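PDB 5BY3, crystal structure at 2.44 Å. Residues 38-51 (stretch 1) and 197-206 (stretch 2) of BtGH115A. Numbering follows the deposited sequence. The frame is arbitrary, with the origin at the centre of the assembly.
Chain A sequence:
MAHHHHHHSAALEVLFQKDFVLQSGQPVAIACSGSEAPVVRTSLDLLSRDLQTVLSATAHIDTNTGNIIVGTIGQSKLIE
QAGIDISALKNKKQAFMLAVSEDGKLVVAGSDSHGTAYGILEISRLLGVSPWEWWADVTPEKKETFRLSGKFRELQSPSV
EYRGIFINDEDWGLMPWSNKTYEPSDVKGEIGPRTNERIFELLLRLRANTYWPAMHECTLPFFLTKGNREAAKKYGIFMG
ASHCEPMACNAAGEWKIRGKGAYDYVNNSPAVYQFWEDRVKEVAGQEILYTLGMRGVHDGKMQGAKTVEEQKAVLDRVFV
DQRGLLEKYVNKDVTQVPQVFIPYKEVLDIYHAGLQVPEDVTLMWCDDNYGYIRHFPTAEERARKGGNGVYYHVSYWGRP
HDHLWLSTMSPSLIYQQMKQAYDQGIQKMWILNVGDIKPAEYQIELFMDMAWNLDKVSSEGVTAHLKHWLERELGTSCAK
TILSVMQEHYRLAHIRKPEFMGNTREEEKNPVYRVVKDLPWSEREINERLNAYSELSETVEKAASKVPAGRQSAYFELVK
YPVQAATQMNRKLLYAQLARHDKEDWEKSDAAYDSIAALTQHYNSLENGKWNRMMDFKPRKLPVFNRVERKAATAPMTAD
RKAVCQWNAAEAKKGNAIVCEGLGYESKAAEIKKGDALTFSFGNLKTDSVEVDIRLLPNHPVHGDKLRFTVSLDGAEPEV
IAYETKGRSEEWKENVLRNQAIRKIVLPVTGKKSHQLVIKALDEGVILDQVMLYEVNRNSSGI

Stretch 1, residues 38-51: PVVRTSLDLLSRDL
Stretch 2 197-206: ERIFELLLRL

Two helices of BtGH115A, far apart in sequence, cross almost at right angles. Residues 38-51 are helical throughout, and the helix runs on later in the chain; residues 197-205 belong to a helix that begins earlier in the chain. Phi/psi values stay near -60/-40, with -66/-26 at Arg205 and -87/-1 at Leu206, and i to i+4 backbone hydrogen bonds run along both stretches, from Thr42 N to Pro38 O (2.8 Å) through Leu51 N to Leu47 O (2.6 Å), and from Glu201 N to Glu197 O (2.9 Å) through Leu206 N to Leu202 O (2.9 Å). The axes approach to 11.4 Å with a signed crossing angle of -87°. Register is set by two CA-CA pairs, Ser43 CA to Leu204 CA and Leu46 CA to Glu201 CA, each 7.9 Å. The contact buries 404 Å², both sides summed.

Leu204 (chi1 m, chi2 t) points toward stretch 1 and fills the apolar part of the contact. Its CD2 lies 4.4 Å from Val39 CG2 (Val39 chi1 p), and its CD1 lies 4.4 Å from Leu46 CD1, 4.4 Å from Thr42 CG2 and 3.9 Å from Ser43 OG. Ser43 (chi1 m) turns its hydroxyl back to its own helix, OG donating to Val39 O at 2.6 Å, so the polar atom is satisfied beside the leucine methyl. Leu46, with chi1 off-well at -98° and chi2 t, bridges to the charged part: its CD2 is 4.0 Å from Glu201 CG and 3.5 Å from Arg205 NH2.

Two bidentate salt bridges follow. Arg49 (chi1 t, chi2 t, chi3 104°, chi4 -169°) meets Glu201 (m, t, chi3 14°) edge-on, the carboxylate near the guanidinium plane: NH1 to OE2 and NH2 to OE1 are both 2.8 Å, with angles at hydrogen of 163° and 171°. Arg205 (m, t, t, chi4 -66°) leaves its backbone sideways, but its end comes nearer and reaches Asp50 (chi1 m, chi2 -17°): Arg205 NH1 to Asp50 OD2 is 2.9 Å, Arg205 NH2 to Asp50 OD1 is 3.1 Å, and Arg205 NH2 to Asp50 OD2 is a weak bond of 3.3 Å.

Arg198 (m, m, t, chi4 -176°) starts away from stretch 1, yet its end returns to salt-bridge Glu201 within its own helix, NH1 to OE1 3.3 Å. Glu201 OE1 thus accepts from two arginines, whose Arg49 NH2 and Arg198 NH1 stand 3.4 Å apart without a hydrogen bond, both being donors. Arg49 NH2 also lies 3.8 Å from Arg205 NH2; the nearby carboxylates offset this crowding of positive charge.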

ATOM      1  N   PRO A  38      -3.258  20.812  19.537  1.00 45.81           N
ATOM      2  CA  PRO A  38      -3.220  19.494  20.226  1.00 48.18           C
ATOM      3  C   PRO A  38      -2.156  18.517  19.691  1.00 51.34           C
ATOM      4  O   PRO A  38      -1.443  17.850  20.476  1.00 47.52           O
ATOM      5  CB  PRO A  38      -4.629  18.934  19.997  1.00 51.08           C
ATOM      6  CG  PRO A  38      -5.455  20.088  19.408  1.00 50.13           C
ATOM      7  CD  PRO A  38      -4.634  21.342  19.490  1.00 46.17           C
ATOM      8  N   VAL A  39      -2.019  18.498  18.367  1.00 48.41           N
ATOM      9  CA  VAL A  39      -1.124  17.599  17.673  1.00 44.77           C
ATOM     10  C   VAL A  39       0.298  17.855  18.134  1.00 50.23           C
ATOM     11  O   VAL A  39       1.092  16.901  18.235  1.00 51.39           O
ATOM     12  CB  VAL A  39      -1.318  17.677  16.132  1.00 50.44           C
ATOM     13  CG1 VAL A  39      -1.071  19.089  15.591  1.00 53.19           C
ATOM     14  CG2 VAL A  39      -0.488  16.630  15.402  1.00 44.01           C
ATOM     15  N   VAL A  40       0.614  19.112  18.471  1.00 44.72           N
ATOM     16  CA  VAL A  40       1.953  19.428  18.960  1.00 44.72           C
ATOM     17  C   VAL A  40       2.143  18.792  20.344  1.00 45.68           C
ATOM     18  O   VAL A  40       3.139  18.127  20.593  1.00 49.27           O
ATOM     19  CB  VAL A  40       2.271  20.958  18.945  1.00 47.80           C
ATOM     20  CG1 VAL A  40       3.647  21.263  19.546  1.00 43.60           C
ATOM     21  CG2 VAL A  40       2.229  21.483  17.528  1.00 45.36           C
ATOM     22  N   ARG A  41       1.158  18.954  21.214  1.00 51.93           N
ATOM     23  CA  ARG A  41       1.258  18.425  22.570  1.00 57.00           C
ATOM     24  C   ARG A  41       1.259  16.896  22.589  1.00 49.68           C
ATOM     25  O   ARG A  41       2.010  16.301  23.337  1.00 51.50           O
ATOM     26  CB  ARG A  41       0.187  19.031  23.496  1.00 66.55           C
ATOM     27  CG  ARG A  41       0.683  20.230  24.332  1.00 74.32           C
ATOM     28  CD  ARG A  41      -0.418  21.243  24.667  1.00 90.61           C
ATOM     29  NE  ARG A  41      -1.740  20.616  24.873  1.00 94.86           N
ATOM     30  CZ  ARG A  41      -2.831  20.827  24.124  1.00 98.06           C
ATOM     31  NH1 ARG A  41      -2.816  21.682  23.096  1.00 93.75           N
ATOM     32  NH2 ARG A  41      -3.958  20.182  24.415  1.00 93.74           N
ATOM     33  N   THR A  42       0.480  16.287  21.708  1.00 47.92           N
ATOM     34  CA  THR A  42       0.418  14.827  21.564  1.00 47.64           C
ATOM     35  C   THR A  42       1.773  14.220  21.201  1.00 47.67           C
ATOM     36  O   THR A  42       2.130  13.188  21.745  1.00 49.10           O
ATOM     37  CB  THR A  42      -0.609  14.432  20.504  1.00 45.19           C
ATOM     38  OG1 THR A  42      -1.856  15.044  20.817  1.00 45.00           O
ATOM     39  CG2 THR A  42      -0.802  12.952  20.501  1.00 50.45           C
ATOM     40  N   SER A  43       2.504  14.891  20.304  1.00 46.67           N
ATOM     41  CA  SER A  43       3.808  14.461  19.784  1.00 46.78           C
ATOM     42  C   SER A  43       4.916  14.641  20.797  1.00 48.03           C
ATOM     43  O   SER A  43       5.874  13.847  20.859  1.00 44.86           O
ATOM     44  CB  SER A  43       4.169  15.259  18.522  1.00 48.55           C
ATOM     45  OG  SER A  43       3.064  15.277  17.630  1.00 52.65           O
ATOM     46  N   LEU A  44       4.793  15.718  21.560  1.00 48.62           N
ATOM     47  CA  LEU A  44       5.604  15.905  22.722  1.00 53.23           C
ATOM     48  C   LEU A  44       5.510  14.718  23.687  1.00 49.30           C
ATOM     49  O   LEU A  44       6.538  14.187  24.077  1.00 44.07           O
ATOM     50  CB  LEU A  44       5.261  17.220  23.402  1.00 55.28           C
ATOM     51  CG  LEU A  44       6.122  18.358  22.860  1.00 57.21           C
ATOM     52  CD1 LEU A  44       5.801  19.624  23.634  1.00 57.37           C
ATOM     53  CD2 LEU A  44       7.593  18.038  22.980  1.00 57.14           C
ATOM     54  N   ASP A  45       4.290  14.296  24.027  1.00 48.91           N
ATOM     55  CA  ASP A  45       4.086  13.098  24.856  1.00 53.78           C
ATOM     56  C   ASP A  45       4.819  11.877  24.276  1.00 51.09           C
ATOM     57  O   ASP A  45       5.527  11.151  25.010  1.00 54.10           O
ATOM     58  CB  ASP A  45       2.587  12.794  25.051  1.00 54.85           C
ATOM     59  CG  ASP A  45       1.893  13.745  26.028  1.00 59.98           C
ATOM     60  OD1 ASP A  45       2.534  14.655  26.608  1.00 63.90           O
ATOM     61  OD2 ASP A  45       0.674  13.576  26.224  1.00 65.48           O
ATOM     62  N   LEU A  46       4.677  11.690  22.960  1.00 46.97           N
ATOM     63  CA  LEU A  46       5.302  10.586  22.256  1.00 45.81           C
ATOM     64  C   LEU A  46       6.811  10.671  22.343  1.00 44.28           C
ATOM     65  O   LEU A  46       7.446   9.661  22.522  1.00 47.87           O
ATOM     66  CB  LEU A  46       4.897  10.557  20.789  1.00 48.53           C
ATOM     67  CG  LEU A  46       3.775   9.621  20.379  1.00 52.54           C
ATOM     68  CD1 LEU A  46       3.614   9.674  18.864  1.00 46.97           C
ATOM     69  CD2 LEU A  46       4.018   8.195  20.880  1.00 49.52           C
ATOM     70  N   LEU A  47       7.377  11.871  22.248  1.00 41.83           N
ATOM     71  CA  LEU A  47       8.837  12.022  22.354  1.00 41.79           C
ATOM     72  C   LEU A  47       9.337  11.704  23.760  1.00 42.07           C
ATOM     73  O   LEU A  47      10.390  11.078  23.937  1.00 45.18           O
ATOM     74  CB  LEU A  47       9.306  13.411  21.895  1.00 36.37           C
ATOM     75  CG  LEU A  47      10.796  13.731  21.999  1.00 38.62           C
ATOM     76  CD1 LEU A  47      11.661  12.984  21.009  1.00 38.65           C
ATOM     77  CD2 LEU A  47      11.016  15.208  21.804  1.00 42.53           C
ATOM     78  N   SER A  48       8.567  12.137  24.744  1.00 36.69           N
ATOM     79  CA  SER A  48       8.923  11.987  26.136  1.00 39.93           C
ATOM     80  C   SER A  48       8.960  10.529  26.439  1.00 41.38           C
ATOM     81  O   SER A  48       9.902  10.048  27.079  1.00 46.21           O
ATOM     82  CB  SER A  48       7.891  12.661  27.037  1.00 38.93           C
ATOM     83  OG  SER A  48       7.764  13.982  26.623  1.00 46.08           O
ATOM     84  N   ARG A  49       7.931   9.831  25.964  1.00 42.28           N
ATOM     85  CA  ARG A  49       7.895   8.372  26.028  1.00 45.52           C
ATOM     86  C   ARG A  49       9.194   7.737  25.469  1.00 43.61           C
ATOM     87  O   ARG A  49       9.732   6.813  26.064  1.00 46.07           O
ATOM     88  CB  ARG A  49       6.653   7.878  25.302  1.00 45.79           C
ATOM     89  CG  ARG A  49       6.392   6.407  25.466  1.00 52.72           C
ATOM     90  CD  ARG A  49       4.969   6.130  25.048  1.00 57.29           C
ATOM     91  NE  ARG A  49       4.909   5.508  23.741  1.00 57.64           N
ATOM     92  CZ  ARG A  49       3.791   5.354  23.037  1.00 62.72           C
ATOM     93  NH1 ARG A  49       2.623   5.801  23.488  1.00 60.82           N
ATOM     94  NH2 ARG A  49       3.846   4.750  21.862  1.00 69.97           N
ATOM     95  N   ASP A  50       9.702   8.291  24.363  1.00 43.14           N
ATOM     96  CA  ASP A  50      10.898   7.795  23.688  1.00 46.10           C
ATOM     97  C   ASP A  50      12.159   8.245  24.377  1.00 43.88           C
ATOM     98  O   ASP A  50      13.089   7.469  24.474  1.00 49.79           O
ATOM     99  CB  ASP A  50      10.899   8.193  22.199  1.00 46.72           C
ATOM    100  CG  ASP A  50       9.667   7.683  21.464  1.00 52.53           C
ATOM    101  OD1 ASP A  50       8.967   6.761  21.992  1.00 54.44           O
ATOM    102  OD2 ASP A  50       9.375   8.227  20.372  1.00 56.57           O
ATOM    103  N   LEU A  51      12.188   9.490  24.864  1.00 46.61           N
ATOM    104  CA  LEU A  51      13.275   9.983  25.724  1.00 44.16           C
ATOM    105  C   LEU A  51      13.521   9.108  26.977  1.00 45.67           C
ATOM    106  O   LEU A  51      14.671   8.814  27.303  1.00 49.79           O
ATOM    107  CB  LEU A  51      13.011  11.447  26.126  1.00 43.40           C
ATOM    108  CG  LEU A  51      13.442  12.474  25.073  1.00 43.92           C
ATOM    109  CD1 LEU A  51      12.625  13.736  25.259  1.00 42.65           C
ATOM    110  CD2 LEU A  51      14.925  12.785  25.097  1.00 36.42           C
ATOM    111  N   GLU A 197      -6.191   5.901  19.074  1.00 48.87           N
ATOM    112  CA  GLU A 197      -4.979   6.573  19.533  1.00 46.46           C
ATOM    113  C   GLU A 197      -3.709   5.803  19.133  1.00 47.36           C
ATOM    114  O   GLU A 197      -2.716   6.418  18.708  1.00 48.04           O
ATOM    115  CB  GLU A 197      -5.035   6.838  21.028  1.00 50.60           C
ATOM    116  CG  GLU A 197      -6.160   7.791  21.415  1.00 57.54           C
ATOM    117  CD  GLU A 197      -6.363   7.909  22.920  1.00 65.16           C
ATOM    118  OE1 GLU A 197      -6.372   6.854  23.613  1.00 61.01           O
ATOM    119  OE2 GLU A 197      -6.542   9.057  23.398  1.00 61.89           O
ATOM    120  N   ARG A 198      -3.750   4.468  19.253  1.00 43.20           N
ATOM    121  CA  ARG A 198      -2.666   3.616  18.786  1.00 45.04           C
ATOM    122  C   ARG A 198      -2.392   3.720  17.275  1.00 43.76           C
ATOM    123  O   ARG A 198      -1.232   3.838  16.883  1.00 41.30           O
ATOM    124  CB  ARG A 198      -2.886   2.154  19.180  1.00 45.48           C
ATOM    125  CG  ARG A 198      -2.511   1.840  20.624  1.00 48.10           C
ATOM    126  CD  ARG A 198      -1.061   2.143  20.996  1.00 43.80           C
ATOM    127  NE  ARG A 198      -0.854   1.751  22.390  1.00 43.85           N
ATOM    128  CZ  ARG A 198       0.252   1.907  23.124  1.00 44.87           C
ATOM    129  NH1 ARG A 198       1.372   2.487  22.662  1.00 41.99           N
ATOM    130  NH2 ARG A 198       0.215   1.463  24.375  1.00 43.26           N
ATOM    131  N   ILE A 199      -3.449   3.676  16.456  1.00 40.99           N
ATOM    132  CA  ILE A 199      -3.339   3.889  15.018  1.00 40.49           C
ATOM    133  C   ILE A 199      -2.781   5.271  14.689  1.00 44.02           C
ATOM    134  O   ILE A 199      -1.858   5.399  13.852  1.00 44.43           O
ATOM    135  CB  ILE A 199      -4.675   3.648  14.298  1.00 45.75           C
ATOM    136  CG1 ILE A 199      -5.170   2.220  14.620  1.00 45.63           C
ATOM    137  CG2 ILE A 199      -4.496   3.852  12.798  1.00 40.91           C
ATOM    138  CD1 ILE A 199      -6.562   1.885  14.098  1.00 44.37           C
ATOM    139  N   PHE A 200      -3.283   6.291  15.387  1.00 42.22           N
ATOM    140  CA  PHE A 200      -2.806   7.641  15.146  1.00 41.09           C
ATOM    141  C   PHE A 200      -1.350   7.875  15.542  1.00 43.53           C
ATOM    142  O   PHE A 200      -0.631   8.612  14.820  1.00 45.57           O
ATOM    143  CB  PHE A 200      -3.727   8.702  15.734  1.00 47.50           C
ATOM    144  CG  PHE A 200      -5.192   8.552  15.377  1.00 44.82           C
ATOM    145  CD1 PHE A 200      -5.606   8.019  14.164  1.00 44.88           C
ATOM    146  CD2 PHE A 200      -6.172   8.987  16.273  1.00 48.98           C
ATOM    147  CE1 PHE A 200      -6.956   7.906  13.870  1.00 44.95           C
ATOM    148  CE2 PHE A 200      -7.535   8.861  15.985  1.00 42.34           C
ATOM    149  CZ  PHE A 200      -7.922   8.332  14.778  1.00 43.73           C
ATOM    150  N   GLU A 201      -0.882   7.229  16.623  1.00 39.57           N
ATOM    151  CA  GLU A 201       0.579   7.197  16.901  1.00 40.88           C
ATOM    152  C   GLU A 201       1.366   6.661  15.707  1.00 41.20           C
ATOM    153  O   GLU A 201       2.433   7.165  15.350  1.00 43.18           O
ATOM    154  CB  GLU A 201       0.927   6.229  18.029  1.00 40.14           C
ATOM    155  CG  GLU A 201       0.663   6.684  19.432  1.00 45.22           C
ATOM    156  CD  GLU A 201       0.972   5.601  20.458  1.00 45.49           C
ATOM    157  OE1 GLU A 201       1.642   4.578  20.159  1.00 47.37           O
ATOM    158  OE2 GLU A 201       0.528   5.786  21.589  1.00 43.60           O
ATOM    159  N   LEU A 202       0.853   5.584  15.128  1.00 41.23           N
ATOM    160  CA  LEU A 202       1.545   4.943  14.037  1.00 44.63           C
ATOM    161  C   LEU A 202       1.603   5.915  12.874  1.00 45.94           C
ATOM    162  O   LEU A 202       2.663   6.035  12.252  1.00 53.10           O
ATOM    163  CB  LEU A 202       0.880   3.623  13.660  1.00 38.01           C
ATOM    164  CG  LEU A 202       1.376   2.827  12.459  1.00 38.50           C
ATOM    165  CD1 LEU A 202       2.849   2.488  12.537  1.00 35.53           C
ATOM    166  CD2 LEU A 202       0.538   1.561  12.356  1.00 36.29           C
ATOM    167  N   LEU A 203       0.499   6.633  12.621  1.00 42.40           N
ATOM    168  CA  LEU A 203       0.441   7.556  11.473  1.00 38.93           C
ATOM    169  C   LEU A 203       1.343   8.737  11.688  1.00 37.73           C
ATOM    170  O   LEU A 203       2.070   9.126  10.790  1.00 37.53           O
ATOM    171  CB  LEU A 203      -0.978   8.018  11.182  1.00 41.41           C
ATOM    172  CG  LEU A 203      -1.977   6.938  10.763  1.00 42.91           C
ATOM    173  CD1 LEU A 203      -3.360   7.553  10.640  1.00 44.51           C
ATOM    174  CD2 LEU A 203      -1.578   6.215   9.481  1.00 42.54           C
ATOM    175  N   LEU A 204       1.345   9.268  12.904  1.00 40.73           N
ATOM    176  CA  LEU A 204       2.287  10.328  13.281  1.00 40.37           C
ATOM    177  C   LEU A 204       3.729   9.916  13.031  1.00 42.86           C
ATOM    178  O   LEU A 204       4.494  10.627  12.346  1.00 45.43           O
ATOM    179  CB  LEU A 204       2.077  10.729  14.747  1.00 41.22           C
ATOM    180  CG  LEU A 204       0.803  11.506  15.165  1.00 41.67           C
ATOM    181  CD1 LEU A 204       0.938  12.183  16.525  1.00 40.46           C
ATOM    182  CD2 LEU A 204       0.364  12.537  14.135  1.00 48.94           C
ATOM    183  N   ARG A 205       4.088   8.731  13.528  1.00 39.76           N
ATOM    184  CA  ARG A 205       5.464   8.246  13.385  1.00 37.00           C
ATOM    185  C   ARG A 205       5.814   7.968  11.924  1.00 37.24           C
ATOM    186  O   ARG A 205       6.995   7.987  11.567  1.00 35.10           O
ATOM    187  CB  ARG A 205       5.665   6.977  14.194  1.00 34.18           C
ATOM    188  CG  ARG A 205       5.724   7.168  15.678  1.00 32.39           C
ATOM    189  CD  ARG A 205       6.151   5.821  16.286  1.00 32.38           C
ATOM    190  NE  ARG A 205       6.099   5.740  17.753  1.00 31.89           N
ATOM    191  CZ  ARG A 205       6.873   6.441  18.580  1.00 38.18           C
ATOM    192  NH1 ARG A 205       7.746   7.335  18.105  1.00 35.74           N
ATOM    193  NH2 ARG A 205       6.753   6.282  19.898  1.00 37.85           N
ATOM    194  N   LEU A 206       4.797   7.663  11.105  1.00 35.30           N
ATOM    195  CA  LEU A 206       4.974   7.487   9.674  1.00 37.96           C
ATOM    196  C   LEU A 206       4.871   8.797   8.856  1.00 41.53           C
ATOM    197  O   LEU A 206       5.038   8.789   7.620  1.00 37.46           O
ATOM    198  CB  LEU A 206       3.991   6.431   9.148  1.00 38.60           C
ATOM    199  CG  LEU A 206       4.185   4.969   9.539  1.00 38.72           C
ATOM    200  CD1 LEU A 206       2.942   4.167   9.184  1.00 42.42           C
ATOM    201  CD2 LEU A 206       5.427   4.384   8.891  1.00 37.77           C
TER